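Local structure of dihydroorotase (Saccharomyces cerevisiae S288C, 6L0A) at residues I287-E292 against D353-S358; Q332-V337 against P348-D353. The protein catalyses the reversible interconversion of N-carbamoyl-L-aspartate and dihydroorotate, the third step of de novo pyrimidine biosynthesis, using two zinc ions per subunit. All coordinates share one frame; numbering follows the deposited sequence.

How the contacts relate
Contacts 1 and 2 lie on the same side of the subunit, with centres about 12 Å apart, and show how the start of one strand is held by two kinds of chemistry. Both are partly buried and reach the same antiparallel sheet, in which strands 354-362 and 332-333 are neighbours, and they share Asp353. Contact 1 sets helix 283-293 against the start of strand 354-362, using side-chain amide, carboxylate and indole groups. Contact 2, the larger by buried area, joins the end of strand 332-333 and the loop after it to the turns before strand 354-362, through backbone bonds around one buried isoleucine. The two meet directly: Gln332 NE2 and Trp357 O lie 2.8 Å apart.

Contact 1: I287-E292 against D353-S358; sequences IAQVFE and DKLSWS
Gln289, Glu292 and Ala288 of helix 283-293 meet Ser356 and Trp357 where strand 354-362 is interrupted, a helix-on-sheet contact at the antiparallel sheet that accompanies the barrel of this metallo-dependent hydrolase. Gln289 gives a clear example of a side chain that bonds to the backbone at a break in a strand. Its CG stands anti to the backbone N (chi1 -161°), and a bend at chi2 brings CD round toward the strand. There Gln289 OE1 accepts a nearly straight hydrogen bond of 2.8 Å from Ser356 N (173° at the hydrogen), with the donor in the carbonyl plane. A water donates a second bond, 2.8 Å long, to Gln289 OE1 and in turn receives a weak bond from Trp357 N. Two donors thus grip one oxygen, while NE2 is hydrogen-bonded to Glu293 OE2, which helps fix the flip of the amide.

About one turn further along the helix, Glu292 is more loosely engaged. Its OE1 lies 2.8 Å from Trp357 NE1, but the bond is bent and weak, and the carboxylate and ring planes are 39° apart. The stronger partner is Lys329, whose NZ forms a salt bridge with Glu292 OE2 and is likely to keep the carboxylate ionised. Leu327 of strand 324-328 touches both Ala288 and Trp357. Between helix and indole, the methyl CB of Ala288 rests 3.8 Å from Trp357 CD1.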
ATOM      1  N   ILE C 287       2.918 -23.101  -3.714  1.00 15.88           N
ATOM      2  CA  ILE C 287       2.336 -23.649  -2.498  1.00 16.78           C
ATOM      3  C   ILE C 287       3.288 -24.657  -1.859  1.00 16.58           C
ATOM      4  O   ILE C 287       3.420 -24.725  -0.631  1.00 16.96           O
ATOM      5  CB  ILE C 287       0.968 -24.275  -2.816  1.00 15.48           C
ATOM      6  CG1 ILE C 287       0.027 -23.211  -3.397  1.00 15.22           C
ATOM      7  CG2 ILE C 287       0.379 -24.891  -1.572  1.00 17.08           C
ATOM      8  CD1 ILE C 287      -0.282 -22.089  -2.419  1.00 16.28           C
ATOM      9  N   ALA C 288       3.953 -25.461  -2.687  1.00 19.27           N
ATOM     10  CA  ALA C 288       4.901 -26.442  -2.176  1.00 22.85           C
ATOM     11  C   ALA C 288       6.027 -25.761  -1.412  1.00 19.20           C
ATOM     12  O   ALA C 288       6.505 -26.280  -0.397  1.00 24.50           O
ATOM     13  CB  ALA C 288       5.455 -27.274  -3.328  1.00 21.06           C
ATOM     14  N   GLN C 289       6.443 -24.580  -1.869  1.00 22.92           N
ATOM     15  CA  GLN C 289       7.458 -23.824  -1.143  1.00 20.80           C
ATOM     16  C   GLN C 289       7.028 -23.580   0.296  1.00 26.43           C
ATOM     17  O   GLN C 289       7.814 -23.762   1.236  1.00 24.51           O
ATOM     18  CB  GLN C 289       7.733 -22.502  -1.860  1.00 23.91           C
ATOM     19  CG  GLN C 289       9.053 -21.843  -1.471  1.00 24.74           C
ATOM     20  CD  GLN C 289      10.235 -22.746  -1.749  1.00 33.68           C
ATOM     21  OE1 GLN C 289      10.350 -23.320  -2.837  1.00 30.11           O
ATOM     22  NE2 GLN C 289      11.125 -22.879  -0.766  1.00 40.66           N
ATOM     23  N   VAL C 290       5.771 -23.183   0.487  1.00 19.36           N
ATOM     24  CA  VAL C 290       5.268 -22.872   1.821  1.00 21.76           C
ATOM     25  C   VAL C 290       5.190 -24.127   2.675  1.00 22.63           C
ATOM     26  O   VAL C 290       5.607 -24.133   3.841  1.00 23.48           O
ATOM     27  CB  VAL C 290       3.898 -22.183   1.717  1.00 19.17           C
ATOM     28  CG1 VAL C 290       3.325 -21.921   3.113  1.00 17.73           C
ATOM     29  CG2 VAL C 290       4.037 -20.907   0.907  1.00 17.84           C
ATOM     30  N   PHE C 291       4.643 -25.209   2.117  1.00 20.99           N
ATOM     31  CA  PHE C 291       4.473 -26.419   2.910  1.00 23.87           C
ATOM     32  C   PHE C 291       5.818 -27.044   3.271  1.00 23.20           C
ATOM     33  O   PHE C 291       5.965 -27.607   4.359  1.00 25.69           O
ATOM     34  CB  PHE C 291       3.589 -27.411   2.157  1.00 23.80           C
ATOM     35  CG  PHE C 291       2.109 -27.121   2.278  1.00 24.88           C
ATOM     36  CD1 PHE C 291       1.549 -26.014   1.654  1.00 25.74           C
ATOM     37  CD2 PHE C 291       1.284 -27.958   3.012  1.00 21.70           C
ATOM     38  CE1 PHE C 291       0.189 -25.752   1.755  1.00 21.42           C
ATOM     39  CE2 PHE C 291      -0.078 -27.702   3.125  1.00 25.03           C
ATOM     40  CZ  PHE C 291      -0.625 -26.590   2.489  1.00 20.13           C
ATOM     41  N   GLU C 292       6.810 -26.919   2.396  1.00 20.93           N
ATOM     42  CA  GLU C 292       8.154 -27.381   2.732  1.00 29.98           C
ATOM     43  C   GLU C 292       8.740 -26.564   3.875  1.00 30.50           C
ATOM     44  O   GLU C 292       9.218 -27.117   4.874  1.00 30.49           O
ATOM     45  CB  GLU C 292       9.056 -27.303   1.504  1.00 27.64           C
ATOM     46  CG  GLU C 292      10.530 -27.486   1.841  1.00 37.24           C
ATOM     47  CD  GLU C 292      11.298 -28.155   0.733  1.00 40.88           C
ATOM     48  OE1 GLU C 292      11.362 -27.580  -0.375  1.00 45.99           O
ATOM     49  OE2 GLU C 292      11.835 -29.259   0.969  1.00 51.71           O
ATOM     50  N   ASP C 353      12.797 -15.392  -8.442  1.00 25.93           N
ATOM     51  CA  ASP C 353      13.124 -16.140  -7.239  1.00 26.98           C
ATOM     52  C   ASP C 353      13.351 -17.617  -7.551  1.00 25.07           C
ATOM     53  O   ASP C 353      13.047 -18.109  -8.640  1.00 26.62           O
ATOM     54  CB  ASP C 353      12.017 -16.010  -6.198  1.00 27.59           C
ATOM     55  CG  ASP C 353      11.960 -14.634  -5.573  1.00 32.34           C
ATOM     56  OD1 ASP C 353      12.833 -13.795  -5.889  1.00 34.88           O
ATOM     57  OD2 ASP C 353      11.041 -14.401  -4.760  1.00 29.43           O
ATOM     58  N   LYS C 354      13.876 -18.325  -6.553  1.00 31.32           N
ATOM     59  CA  LYS C 354      14.053 -19.770  -6.607  1.00 32.09           C
ATOM     60  C   LYS C 354      12.849 -20.480  -6.006  1.00 26.99           C
ATOM     61  O   LYS C 354      12.272 -20.016  -5.019  1.00 31.57           O
ATOM     62  CB  LYS C 354      15.305 -20.192  -5.836  1.00 35.93           C
ATOM     63  CG  LYS C 354      16.599 -20.143  -6.610  1.00 44.31           C
ATOM     64  CD  LYS C 354      17.743 -20.647  -5.739  1.00 44.71           C
ATOM     65  CE  LYS C 354      18.888 -19.649  -5.698  1.00 50.23           C
ATOM     66  NZ  LYS C 354      18.556 -18.454  -4.873  1.00 53.07           N
ATOM     67  N   LEU C 355      12.491 -21.619  -6.600  1.00 32.13           N
ATOM     68  CA  LEU C 355      11.494 -22.535  -6.059  1.00 33.78           C
ATOM     69  C   LEU C 355      12.129 -23.913  -5.934  1.00 29.27           C
ATOM     70  O   LEU C 355      12.810 -24.366  -6.857  1.00 30.20           O
ATOM     71  CB  LEU C 355      10.250 -22.596  -6.953  1.00 32.12           C
ATOM     72  CG  LEU C 355       9.375 -21.338  -7.014  1.00 27.23           C
ATOM     73  CD1 LEU C 355       8.204 -21.555  -7.946  1.00 24.89           C
ATOM     74  CD2 LEU C 355       8.892 -20.992  -5.625  1.00 29.66           C
ATOM     75  N   SER C 356      11.912 -24.573  -4.794  1.00 30.95           N
ATOM     76  CA  SER C 356      12.555 -25.860  -4.538  1.00 32.20           C
ATOM     77  C   SER C 356      11.933 -27.009  -5.325  1.00 34.74           C
ATOM     78  O   SER C 356      12.575 -28.057  -5.477  1.00 32.44           O
ATOM     79  CB  SER C 356      12.500 -26.189  -3.041  1.00 35.40           C
ATOM     80  OG  SER C 356      13.444 -25.429  -2.302  1.00 37.63           O
ATOM     81  N   TRP C 357      10.709 -26.845  -5.825  1.00 31.34           N
ATOM     82  CA  TRP C 357       9.969 -27.927  -6.457  1.00 32.57           C
ATOM     83  C   TRP C 357       9.551 -27.561  -7.874  1.00 30.29           C
ATOM     84  O   TRP C 357       9.440 -26.389  -8.237  1.00 35.75           O
ATOM     85  CB  TRP C 357       8.722 -28.279  -5.652  1.00 29.42           C
ATOM     86  CG  TRP C 357       9.013 -28.732  -4.281  1.00 31.46           C
ATOM     87  CD1 TRP C 357       9.213 -27.950  -3.189  1.00 28.27           C
ATOM     88  CD2 TRP C 357       9.134 -30.085  -3.841  1.00 32.58           C
ATOM     89  NE1 TRP C 357       9.447 -28.731  -2.086  1.00 36.30           N
ATOM     90  CE2 TRP C 357       9.405 -30.049  -2.461  1.00 37.87           C
ATOM     91  CE3 TRP C 357       9.040 -31.327  -4.480  1.00 32.20           C
ATOM     92  CZ2 TRP C 357       9.588 -31.208  -1.706  1.00 38.69           C
ATOM     93  CZ3 TRP C 357       9.218 -32.476  -3.729  1.00 34.34           C
ATOM     94  CH2 TRP C 357       9.484 -32.409  -2.358  1.00 32.47           C
ATOM     95  N   SER C 358       9.309 -28.600  -8.671  1.00 31.89           N
ATOM     96  CA  SER C 358       8.771 -28.485 -10.017  1.00 26.66           C
ATOM     97  C   SER C 358       7.576 -29.425 -10.117  1.00 27.93           C
ATOM     98  O   SER C 358       7.340 -30.245  -9.227  1.00 30.85           O
ATOM     99  CB  SER C 358       9.828 -28.822 -11.081  1.00 35.96           C
ATOM    100  OG  SER C 358      11.042 -28.123 -10.835  1.00 33.91           O
TER
HETATM  101  O   HOH W   1       8.718 -25.003  -4.426  1.00 27.96           O

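Contact 2: Q332-V337 against P348-D353; sequences QVIPQV and PFKAGD
Asp353 O is gripped by two neighbouring residues of segment 332-337. Ile334 N donates a hydrogen bond of 2.9 Å to it, nearly in line with the carbonyl, and the CA-H of Val333 makes a CA-H...O contact, with Val333 CA and Asp353 O 3.4 Å apart. Gly352 N returns a bond to Ile334 O at 2.8 Å, its donor standing above the carbonyl plane. Segment 348-353 presents these groups through two overlapping type II beta turns, Pro348 to Ala351 and Lys350 to Asp353; Gly352, with positive phi, takes the third position of the second. Ile334 points toward the turns and packs on Lys350, Ala351 and Pro348. Its chi1 of -59° sends CG1 and CG2 to different partners: CG2 meets Pro348 CG at 3.9 Å. On the other branch, Ile334 CD1 comes 3.7 Å from Lys350 CB. An alanine here would probably open a gap beside Lys350 and Pro348 while sparing the backbone bonds. On the turn itself, Lys350 CG lies over the centre of the Phe349 ring, and NZ forms a salt bridge with Asp353 OD2. Tyr286 of helix 283-293 touches Ile334 and hydrogen-bonds Phe349 O, while Leu355 of strand 354-362 packs on Ile334, tying the turns to both helix and sheet.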
ATOM      1  N   GLN C 332      14.087 -24.570  -9.484  1.00 33.31           N
ATOM      2  CA  GLN C 332      13.890 -23.803 -10.706  1.00 32.05           C
ATOM      3  C   GLN C 332      13.801 -22.320 -10.371  1.00 30.43           C
ATOM      4  O   GLN C 332      13.595 -21.934  -9.217  1.00 33.74           O
ATOM      5  CB  GLN C 332      12.631 -24.241 -11.460  1.00 31.34           C
ATOM      6  CG  GLN C 332      11.352 -24.057 -10.655  1.00 32.30           C
ATOM      7  CD  GLN C 332      10.110 -24.429 -11.441  1.00 31.58           C
ATOM      8  OE1 GLN C 332       9.955 -24.043 -12.602  1.00 29.24           O
ATOM      9  NE2 GLN C 332       9.219 -25.192 -10.809  1.00 31.62           N
ATOM     10  N   VAL C 333      13.946 -21.494 -11.403  1.00 24.69           N
ATOM     11  CA  VAL C 333      14.018 -20.046 -11.257  1.00 33.43           C
ATOM     12  C   VAL C 333      12.841 -19.444 -12.007  1.00 29.13           C
ATOM     13  O   VAL C 333      12.690 -19.662 -13.216  1.00 32.29           O
ATOM     14  CB  VAL C 333      15.350 -19.481 -11.778  1.00 33.56           C
ATOM     15  CG1 VAL C 333      15.257 -17.969 -11.969  1.00 32.60           C
ATOM     16  CG2 VAL C 333      16.487 -19.834 -10.820  1.00 33.07           C
ATOM     17  N   ILE C 334      12.006 -18.702 -11.288  1.00 31.68           N
ATOM     18  CA  ILE C 334      10.861 -18.035 -11.920  1.00 29.69           C
ATOM     19  C   ILE C 334      11.376 -16.984 -12.895  1.00 25.52           C
ATOM     20  O   ILE C 334      12.249 -16.181 -12.527  1.00 27.73           O
ATOM     21  CB  ILE C 334       9.962 -17.399 -10.855  1.00 27.12           C
ATOM     22  CG1 ILE C 334       9.457 -18.463  -9.878  1.00 29.59           C
ATOM     23  CG2 ILE C 334       8.800 -16.662 -11.503  1.00 27.54           C
ATOM     24  CD1 ILE C 334       9.013 -17.902  -8.543  1.00 26.96           C
ATOM     25  N   PRO C 335      10.874 -16.940 -14.125  1.00 24.73           N
ATOM     26  CA  PRO C 335      11.335 -15.929 -15.083  1.00 27.43           C
ATOM     27  C   PRO C 335      10.946 -14.524 -14.648  1.00 32.67           C
ATOM     28  O   PRO C 335      10.125 -14.319 -13.749  1.00 24.67           O
ATOM     29  CB  PRO C 335      10.624 -16.313 -16.385  1.00 28.85           C
ATOM     30  CG  PRO C 335       9.456 -17.142 -15.955  1.00 28.13           C
ATOM     31  CD  PRO C 335       9.912 -17.876 -14.729  1.00 28.18           C
ATOM     32  N   GLN C 336      11.532 -13.539 -15.341  1.00 29.71           N
ATOM     33  CA  GLN C 336      11.220 -12.139 -15.073  1.00 28.88           C
ATOM     34  C   GLN C 336       9.895 -11.727 -15.689  1.00 31.70           C
ATOM     35  O   GLN C 336       9.197 -10.868 -15.135  1.00 30.10           O
ATOM     36  CB  GLN C 336      12.333 -11.229 -15.610  1.00 35.27           C
ATOM     37  CG  GLN C 336      13.674 -11.404 -14.915  1.00 32.68           C
ATOM     38  CD  GLN C 336      13.634 -10.987 -13.460  1.00 36.14           C
ATOM     39  OE1 GLN C 336      12.812 -10.160 -13.059  1.00 38.41           O
ATOM     40  NE2 GLN C 336      14.537 -11.545 -12.659  1.00 36.82           N
ATOM     41  N   VAL C 337       9.540 -12.311 -16.835  1.00 31.49           N
ATOM     42  CA  VAL C 337       8.341 -11.952 -17.581  1.00 28.76           C
ATOM     43  C   VAL C 337       7.706 -13.232 -18.116  1.00 32.66           C
ATOM     44  O   VAL C 337       8.393 -14.224 -18.377  1.00 32.55           O
ATOM     45  CB  VAL C 337       8.673 -10.968 -18.727  1.00 31.35           C
ATOM     46  CG1 VAL C 337       7.424 -10.519 -19.451  1.00 31.94           C
ATOM     47  CG2 VAL C 337       9.429  -9.754 -18.199  1.00 38.49           C
ATOM     48  N   PRO C 348       5.179 -12.324 -13.435  1.00 22.44           N
ATOM     49  CA  PRO C 348       4.686 -13.364 -12.530  1.00 18.78           C
ATOM     50  C   PRO C 348       5.049 -13.075 -11.081  1.00 23.78           C
ATOM     51  O   PRO C 348       5.995 -12.343 -10.770  1.00 20.63           O
ATOM     52  CB  PRO C 348       5.400 -14.624 -13.030  1.00 22.23           C
ATOM     53  CG  PRO C 348       6.735 -14.080 -13.543  1.00 23.43           C
ATOM     54  CD  PRO C 348       6.389 -12.756 -14.170  1.00 23.62           C
ATOM     55  N   PHE C 349       4.266 -13.680 -10.190  1.00 16.45           N
ATOM     56  CA  PHE C 349       4.549 -13.619  -8.766  1.00 17.58           C
ATOM     57  C   PHE C 349       5.958 -14.129  -8.476  1.00 21.76           C
ATOM     58  O   PHE C 349       6.373 -15.171  -8.996  1.00 19.29           O
ATOM     59  CB  PHE C 349       3.513 -14.454  -8.012  1.00 17.99           C
ATOM     60  CG  PHE C 349       3.676 -14.442  -6.532  1.00 18.33           C
ATOM     61  CD1 PHE C 349       3.720 -13.246  -5.837  1.00 16.53           C
ATOM     62  CD2 PHE C 349       3.774 -15.635  -5.831  1.00 14.87           C
ATOM     63  CE1 PHE C 349       3.868 -13.241  -4.476  1.00 18.94           C
ATOM     64  CE2 PHE C 349       3.910 -15.641  -4.469  1.00 20.35           C
ATOM     65  CZ  PHE C 349       3.962 -14.442  -3.785  1.00 19.37           C
ATOM     66  N   LYS C 350       6.694 -13.381  -7.654  1.00 17.94           N
ATOM     67  CA  LYS C 350       8.025 -13.774  -7.178  1.00 21.86           C
ATOM     68  C   LYS C 350       9.014 -13.925  -8.329  1.00 23.52           C
ATOM     69  O   LYS C 350       9.925 -14.757  -8.269  1.00 24.50           O
ATOM     70  CB  LYS C 350       7.971 -15.062  -6.353  1.00 17.30           C
ATOM     71  CG  LYS C 350       7.520 -14.852  -4.914  1.00 23.22           C
ATOM     72  CD  LYS C 350       7.311 -16.164  -4.189  1.00 21.55           C
ATOM     73  CE  LYS C 350       8.582 -17.006  -4.167  1.00 26.67           C
ATOM     74  NZ  LYS C 350       9.594 -16.474  -3.206  1.00 24.11           N
ATOM     75  N   ALA C 351       8.835 -13.111  -9.365  1.00 19.97           N
ATOM     76  CA  ALA C 351       9.698 -13.141 -10.536  1.00 24.62           C
ATOM     77  C   ALA C 351      11.170 -13.094 -10.139  1.00 31.54           C
ATOM     78  O   ALA C 351      11.578 -12.277  -9.307  1.00 22.28           O
ATOM     79  CB  ALA C 351       9.359 -11.968 -11.455  1.00 22.25           C
ATOM     80  N   GLY C 352      11.955 -14.013 -10.711  1.00 27.93           N
ATOM     81  CA  GLY C 352      13.373 -14.097 -10.440  1.00 26.90           C
ATOM     82  C   GLY C 352      13.757 -14.956  -9.258  1.00 31.87           C
ATOM     83  O   GLY C 352      14.952 -15.234  -9.084  1.00 31.55           O
ATOM     84  N   ASP C 353      12.797 -15.392  -8.442  1.00 25.93           N
ATOM     85  CA  ASP C 353      13.124 -16.140  -7.239  1.00 26.98           C
ATOM     86  C   ASP C 353      13.351 -17.617  -7.551  1.00 25.07           C
ATOM     87  O   ASP C 353      13.047 -18.109  -8.640  1.00 26.62           O
ATOM     88  CB  ASP C 353      12.017 -16.010  -6.198  1.00 27.59           C
ATOM     89  CG  ASP C 353      11.960 -14.634  -5.573  1.00 32.34           C
ATOM     90  OD1 ASP C 353      12.833 -13.795  -5.889  1.00 34.88           O
ATOM     91  OD2 ASP C 353      11.041 -14.401  -4.760  1.00 29.43           O
TER